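Local atomic coordinates of glycerol dehydratase (Clostridium butyricum, PDB entry 1R9D), a protein that probably acts as a lyase, a B12-independent glycyl radical enzyme that dehydrates glycerol. Residues A[278-282]-A[322-326]; A[491-495]-A[616-620]; A[359-364]-A[387-392]. One frame throughout, in Å; residues are numbered along the deposited sequence.

Contact 1 of 3, residues A[278-282]-A[322-326]; sequences SNGHS and NKVRD
A buried polar contact between two loops, near the middle of the chain and beside bound glycerol: segment 278-282 follows helix 260-277, and the loop segment 322-326 lies between helices 304-317 and 329-332. Neither segment is a regular helix or strand. S278 leaves helical geometry at phi/psi -149/158, N279 bends the chain at -105/20, and K323, V324 and R325 are extended. The backbones stay apart, their nearest CA atoms being N279 and K323 at 7.2 Å, and the side chain of K323 fills the gap. All four of its chi angles are t, so the straight chain delivers NZ to N279 O at 2.8 Å and to H281 ND1 at 3.1 Å, donating a hydrogen bond to each. H281 (chi1 p) points toward the other loop; R325 NH2, bonded to P337 O, ends 3.2 Å from H281 ND1. Water 1 joins the loops again, donating to V324 O (2.7 Å) and accepting a weak bond from N279 ND2 (3.0 Å); N279 OD1 takes the backbone N of G161. D326 caps a backbone N leading into helix 329-332. With ND1 of H281 held by lysine, its NE2 bonds glycerol, as does S282 OG: a buried glycerol pocket within the PFL-like fold.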
# COMPACT_ATOMS: atom_id res chain seq x y z
N SER A 278 4.77 3.50 19.77
CA SER A 278 3.44 2.90 19.75
C SER A 278 2.99 2.56 21.16
O SER A 278 3.83 2.40 22.05
CB SER A 278 3.45 1.62 18.90
OG SER A 278 2.21 0.95 18.97
N ASN A 279 1.69 2.45 21.37
CA ASN A 279 1.17 2.13 22.70
C ASN A 279 0.67 0.70 22.82
O ASN A 279 -0.11 0.38 23.71
CB ASN A 279 0.07 3.12 23.12
CG ASN A 279 -1.21 2.96 22.33
OD1 ASN A 279 -1.23 2.36 21.25
ND2 ASN A 279 -2.30 3.51 22.86
N GLY A 280 1.12 -0.18 21.93
CA GLY A 280 0.71 -1.57 22.08
C GLY A 280 1.32 -1.98 23.41
O GLY A 280 2.44 -1.56 23.72
N HIS A 281 0.60 -2.76 24.22
CA HIS A 281 1.17 -3.16 25.50
C HIS A 281 1.84 -4.53 25.42
O HIS A 281 2.09 -5.05 24.34
CB HIS A 281 0.12 -3.11 26.63
CG HIS A 281 -1.09 -3.96 26.39
ND1 HIS A 281 -2.32 -3.43 26.09
CD2 HIS A 281 -1.26 -5.30 26.45
CE1 HIS A 281 -3.20 -4.41 25.97
NE2 HIS A 281 -2.58 -5.55 26.19
N SER A 282 2.14 -5.10 26.58
CA SER A 282 2.83 -6.38 26.64
C SER A 282 4.21 -6.29 26.00
O SER A 282 4.67 -7.22 25.33
CB SER A 282 1.99 -7.48 25.98
OG SER A 282 0.88 -7.81 26.81
N ASN A 322 1.94 4.08 31.64
CA ASN A 322 0.51 3.82 31.74
C ASN A 322 -0.11 4.01 30.36
O ASN A 322 0.53 4.55 29.46
CB ASN A 322 -0.16 4.75 32.75
CG ASN A 322 -1.40 4.12 33.38
OD1 ASN A 322 -2.01 3.21 32.82
ND2 ASN A 322 -1.79 4.63 34.55
N LYS A 323 -1.36 3.58 30.22
CA LYS A 323 -2.06 3.64 28.94
C LYS A 323 -3.57 3.79 29.12
O LYS A 323 -4.23 2.89 29.62
CB LYS A 323 -1.76 2.37 28.15
CG LYS A 323 -2.60 2.13 26.89
CD LYS A 323 -2.23 0.78 26.26
CE LYS A 323 -3.02 0.49 25.00
NZ LYS A 323 -2.58 -0.81 24.41
N VAL A 324 -4.12 4.92 28.69
CA VAL A 324 -5.56 5.14 28.80
C VAL A 324 -6.28 4.39 27.67
O VAL A 324 -5.81 4.35 26.53
CB VAL A 324 -5.90 6.66 28.74
CG1 VAL A 324 -5.53 7.23 27.37
CG2 VAL A 324 -7.38 6.86 29.03
N ARG A 325 -7.42 3.78 28.01
CA ARG A 325 -8.21 3.02 27.04
C ARG A 325 -9.68 3.44 27.16
O ARG A 325 -10.09 3.98 28.19
CB ARG A 325 -8.12 1.52 27.33
CG ARG A 325 -6.70 0.96 27.42
CD ARG A 325 -6.74 -0.57 27.55
NE ARG A 325 -5.41 -1.17 27.57
CZ ARG A 325 -4.59 -1.17 28.63
NH1 ARG A 325 -4.97 -0.60 29.77
NH2 ARG A 325 -3.40 -1.74 28.54
N ASP A 326 -10.47 3.18 26.12
CA ASP A 326 -11.88 3.53 26.15
C ASP A 326 -12.56 2.78 27.31
O ASP A 326 -12.03 1.79 27.81
CB ASP A 326 -12.57 3.20 24.82
CG ASP A 326 -12.59 1.71 24.53
OD1 ASP A 326 -11.61 1.20 23.95
OD2 ASP A 326 -13.60 1.06 24.89
O HOH W 1 -3.95 5.19 24.78

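Contact 2 of 3, residues A[491-495]-A[616-620]; sequences YKAQM and GALVY
Two short helical pieces, 491-495 of helix 484-516 and 616-620 of helix 607-624, run in roughly the same direction, their axes 10.2 Å apart at closest approach and crossing at -36°. This is helix-on-helix packing in the outer part of the PFL-like fold, the centre of the contact about 25 Å from the centre of the chain. The register pairs the CA atoms of K492 and V619 (6.4 Å) and those of M495 and Y620 (6.5 Å). Y491, K492 and M495 present one surface, G616, V619 and Y620 the other. V619 (chi1 t) points toward the first helix and is the side chain most covered: its CB lies 3.7 Å from Y491 CE2, and its CG1 lies 4.0 Å from K492 CA and 3.9 Å from M495 CG. K492 itself leads its long chain away. M495 (chi1 t, chi2 p, chi3 p) turns SD to within 3.9 Å of Y620 CB, a Met-aromatic contact in which sulfur sits at the ring edge, 5.2 Å from the centroid; the other surroundings of Y620 include F451 and L453. Y491 (chi1 t) reaches past V619 along the partner helix to G616, where no side chain intervenes, and its OH donates a hydrogen bond to G616 O at 2.9 Å.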
# COMPACT_ATOMS: atom_id res chain seq x y z
N TYR A 491 -22.93 -27.34 18.32
CA TYR A 491 -21.95 -26.55 19.06
C TYR A 491 -20.78 -26.23 18.13
O TYR A 491 -20.33 -25.08 18.04
CB TYR A 491 -21.47 -27.35 20.27
CG TYR A 491 -20.30 -26.78 21.04
CD1 TYR A 491 -20.44 -25.63 21.82
CD2 TYR A 491 -19.06 -27.41 21.03
CE1 TYR A 491 -19.37 -25.13 22.58
CE2 TYR A 491 -17.99 -26.93 21.78
CZ TYR A 491 -18.15 -25.79 22.55
OH TYR A 491 -17.10 -25.33 23.30
N LYS A 492 -20.29 -27.25 17.43
CA LYS A 492 -19.18 -27.08 16.50
C LYS A 492 -19.54 -26.13 15.35
O LYS A 492 -18.70 -25.35 14.89
CB LYS A 492 -18.74 -28.44 15.95
CG LYS A 492 -17.59 -28.38 14.95
CD LYS A 492 -17.01 -29.77 14.72
CE LYS A 492 -15.97 -29.80 13.61
NZ LYS A 492 -16.58 -29.72 12.26
N ALA A 493 -20.79 -26.20 14.89
CA ALA A 493 -21.25 -25.34 13.79
C ALA A 493 -21.29 -23.87 14.20
O ALA A 493 -20.96 -22.99 13.41
CB ALA A 493 -22.62 -25.80 13.31
N GLN A 494 -21.72 -23.61 15.44
CA GLN A 494 -21.77 -22.23 15.93
C GLN A 494 -20.33 -21.73 16.11
O GLN A 494 -20.01 -20.61 15.73
CB GLN A 494 -22.49 -22.15 17.28
CG GLN A 494 -24.00 -22.40 17.23
CD GLN A 494 -24.75 -21.36 16.40
OE1 GLN A 494 -24.41 -20.18 16.40
NE2 GLN A 494 -25.80 -21.81 15.71
N MET A 495 -19.48 -22.58 16.68
CA MET A 495 -18.08 -22.23 16.91
C MET A 495 -17.40 -21.87 15.59
O MET A 495 -16.71 -20.85 15.49
CB MET A 495 -17.35 -23.41 17.55
CG MET A 495 -15.94 -23.10 18.07
SD MET A 495 -15.94 -22.13 19.59
CE MET A 495 -16.36 -23.40 20.82
N GLY A 616 -14.56 -29.60 24.82
CA GLY A 616 -15.21 -28.32 24.56
C GLY A 616 -14.21 -27.26 24.13
O GLY A 616 -14.46 -26.50 23.19
N ALA A 617 -13.06 -27.23 24.81
CA ALA A 617 -12.01 -26.27 24.49
C ALA A 617 -11.33 -26.62 23.17
O ALA A 617 -10.94 -25.74 22.41
CB ALA A 617 -10.98 -26.23 25.61
N LEU A 618 -11.19 -27.92 22.91
CA LEU A 618 -10.57 -28.38 21.67
C LEU A 618 -11.35 -27.99 20.43
O LEU A 618 -10.76 -27.78 19.37
CB LEU A 618 -10.37 -29.90 21.70
CG LEU A 618 -9.08 -30.36 22.39
CD1 LEU A 618 -9.12 -31.88 22.63
CD2 LEU A 618 -7.89 -29.98 21.52
N VAL A 619 -12.67 -27.90 20.55
CA VAL A 619 -13.48 -27.51 19.40
C VAL A 619 -13.07 -26.09 18.99
O VAL A 619 -12.92 -25.79 17.81
CB VAL A 619 -14.98 -27.54 19.74
CG1 VAL A 619 -15.80 -26.95 18.59
CG2 VAL A 619 -15.41 -28.99 20.00
N TYR A 620 -12.89 -25.22 19.99
CA TYR A 620 -12.46 -23.85 19.73
C TYR A 620 -11.05 -23.86 19.14
O TYR A 620 -10.78 -23.24 18.11
CB TYR A 620 -12.45 -23.06 21.04
CG TYR A 620 -11.76 -21.71 20.92
CD1 TYR A 620 -12.37 -20.65 20.25
CD2 TYR A 620 -10.49 -21.52 21.46
CE1 TYR A 620 -11.72 -19.43 20.11
CE2 TYR A 620 -9.83 -20.29 21.32
CZ TYR A 620 -10.46 -19.25 20.65
OH TYR A 620 -9.83 -18.03 20.51

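Contact 3 of 3, residues A[359-364]-A[387-392]; sequences SYMALE and EFLLRA
Helices 359-364 and 387-392 lie nearly parallel, axes 10.9 Å apart and 12° in angle, with L363 opposite A392 (CA atoms 7.2 Å apart). At one end R391 (chi1 t, chi2 p) forms a salt bridge with E364, NH2 to OE2 at 2.8 Å. Water 2 bridges the same pair, accepting from R391 NE (2.8 Å) and donating to E364 OE2 (3.0 Å) and Y360 O (2.9 Å). Further partners lie outside the two segments: E364 OE1 accepts from S7 N, while R391 NH1 forms a salt bridge with E394 OE2 and a hydrogen bond to G5 O. S359 OG bonds D289. Y360 OH has water 3 at 2.6 Å, which donates to E387 OE2 at 3.3 Å. Between these polar sites, F388 turns its edge to the Y360 face, an offset edge-to-face pair with centroids 5.8 Å apart, and L363 CD1 touches R391 CG at 3.7 Å. The helices are successive beta-alpha-beta crossover connections in the PFL-like fold, L363 and F388 resting on strand 375-380 between them and L389 on helix 712-728.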
# COMPACT_ATOMS: atom_id res chain seq x y z
N SER A 359 19.18 -13.69 38.24
CA SER A 359 17.92 -14.41 38.38
C SER A 359 17.39 -14.14 39.79
O SER A 359 16.22 -13.80 39.98
CB SER A 359 18.11 -15.92 38.23
OG SER A 359 18.73 -16.26 37.00
N TYR A 360 18.27 -14.30 40.78
CA TYR A 360 17.89 -14.09 42.17
C TYR A 360 17.66 -12.62 42.53
O TYR A 360 16.84 -12.31 43.38
CB TYR A 360 18.94 -14.71 43.10
CG TYR A 360 18.91 -16.22 43.10
CD1 TYR A 360 19.91 -16.96 42.46
CD2 TYR A 360 17.87 -16.92 43.73
CE1 TYR A 360 19.87 -18.37 42.44
CE2 TYR A 360 17.82 -18.31 43.71
CZ TYR A 360 18.81 -19.03 43.07
OH TYR A 360 18.76 -20.41 43.07
N MET A 361 18.39 -11.72 41.88
CA MET A 361 18.22 -10.30 42.16
C MET A 361 16.86 -9.83 41.67
O MET A 361 16.29 -8.88 42.20
CB MET A 361 19.33 -9.48 41.51
CG MET A 361 20.70 -9.73 42.13
SD MET A 361 21.94 -8.57 41.53
CE MET A 361 22.49 -9.40 40.08
N ALA A 362 16.33 -10.50 40.64
CA ALA A 362 15.03 -10.13 40.11
C ALA A 362 13.96 -10.50 41.14
O ALA A 362 13.02 -9.73 41.38
CB ALA A 362 14.77 -10.86 38.79
N LEU A 363 14.11 -11.67 41.74
CA LEU A 363 13.17 -12.12 42.75
C LEU A 363 13.25 -11.17 43.95
O LEU A 363 12.23 -10.81 44.54
CB LEU A 363 13.51 -13.55 43.19
CG LEU A 363 13.43 -14.64 42.11
CD1 LEU A 363 13.87 -15.98 42.69
CD2 LEU A 363 12.01 -14.75 41.60
N GLU A 364 14.46 -10.75 44.28
CA GLU A 364 14.68 -9.84 45.40
C GLU A 364 14.01 -8.49 45.13
O GLU A 364 13.37 -7.92 46.01
CB GLU A 364 16.19 -9.64 45.62
CG GLU A 364 16.56 -9.12 46.99
CD GLU A 364 16.52 -10.20 48.06
OE1 GLU A 364 16.69 -9.87 49.25
OE2 GLU A 364 16.32 -11.38 47.70
N GLU A 387 16.93 -24.94 45.23
CA GLU A 387 17.03 -23.64 45.88
C GLU A 387 16.31 -22.55 45.09
O GLU A 387 15.79 -21.59 45.68
CB GLU A 387 18.50 -23.25 46.07
CG GLU A 387 19.30 -23.20 44.78
CD GLU A 387 20.07 -24.48 44.50
OE1 GLU A 387 19.55 -25.58 44.78
OE2 GLU A 387 21.20 -24.36 43.98
N PHE A 388 16.27 -22.68 43.77
CA PHE A 388 15.61 -21.69 42.93
C PHE A 388 14.09 -21.77 43.10
O PHE A 388 13.43 -20.76 43.32
CB PHE A 388 15.98 -21.90 41.46
CG PHE A 388 15.35 -20.90 40.52
CD1 PHE A 388 15.70 -19.55 40.58
CD2 PHE A 388 14.42 -21.31 39.57
CE1 PHE A 388 15.12 -18.63 39.71
CE2 PHE A 388 13.83 -20.39 38.70
CZ PHE A 388 14.19 -19.04 38.77
N LEU A 389 13.55 -22.98 42.99
CA LEU A 389 12.12 -23.17 43.15
C LEU A 389 11.68 -22.75 44.55
O LEU A 389 10.61 -22.16 44.72
CB LEU A 389 11.74 -24.63 42.88
CG LEU A 389 10.25 -24.98 43.03
CD1 LEU A 389 9.41 -24.03 42.18
CD2 LEU A 389 10.02 -26.42 42.60
N LEU A 390 12.49 -23.05 45.55
CA LEU A 390 12.15 -22.68 46.92
C LEU A 390 12.16 -21.17 47.11
O LEU A 390 11.33 -20.62 47.83
CB LEU A 390 13.10 -23.35 47.91
CG LEU A 390 12.87 -24.86 48.08
CD1 LEU A 390 13.93 -25.46 48.99
CD2 LEU A 390 11.47 -25.09 48.67
N ARG A 391 13.10 -20.50 46.45
CA ARG A 391 13.17 -19.05 46.55
C ARG A 391 11.94 -18.44 45.89
O ARG A 391 11.39 -17.45 46.37
CB ARG A 391 14.44 -18.52 45.88
CG ARG A 391 14.70 -17.03 46.13
CD ARG A 391 14.88 -16.76 47.63
NE ARG A 391 15.39 -15.41 47.88
CZ ARG A 391 15.55 -14.88 49.09
NH1 ARG A 391 15.24 -15.59 50.17
NH2 ARG A 391 16.03 -13.66 49.23
N ALA A 392 11.50 -19.03 44.78
CA ALA A 392 10.31 -18.54 44.10
C ALA A 392 9.12 -18.73 45.03
O ALA A 392 8.24 -17.86 45.13
CB ALA A 392 10.10 -19.30 42.79
O HOH W 2 16.53 -13.72 45.90
O HOH W 3 20.61 -21.85 41.98

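From the N terminus the contacts come in the order 1, 3, 2, each closing before the next opens, so none nests or crosses. Contact 1 shuts a largely helical loop of 39 intervening residues. Contact 3 closes the shortest, 22 residues holding strand 375-380, and joins helices 357-369 and 386-397, which connect the parallel strands 341-344, 375-380 and 404-407. Contact 2 spans 120 residues and brings the long helix 484-516 against 607-624. They do not touch: the nearest atoms of contacts 1 and 2 are about 16 Å apart. Those of contacts 1 and 3 are about 17 Å apart, and those of contacts 2 and 3 about 26 Å. Contact 1 thus lies beside the bound glycerol in the interior, the others among more peripheral helices.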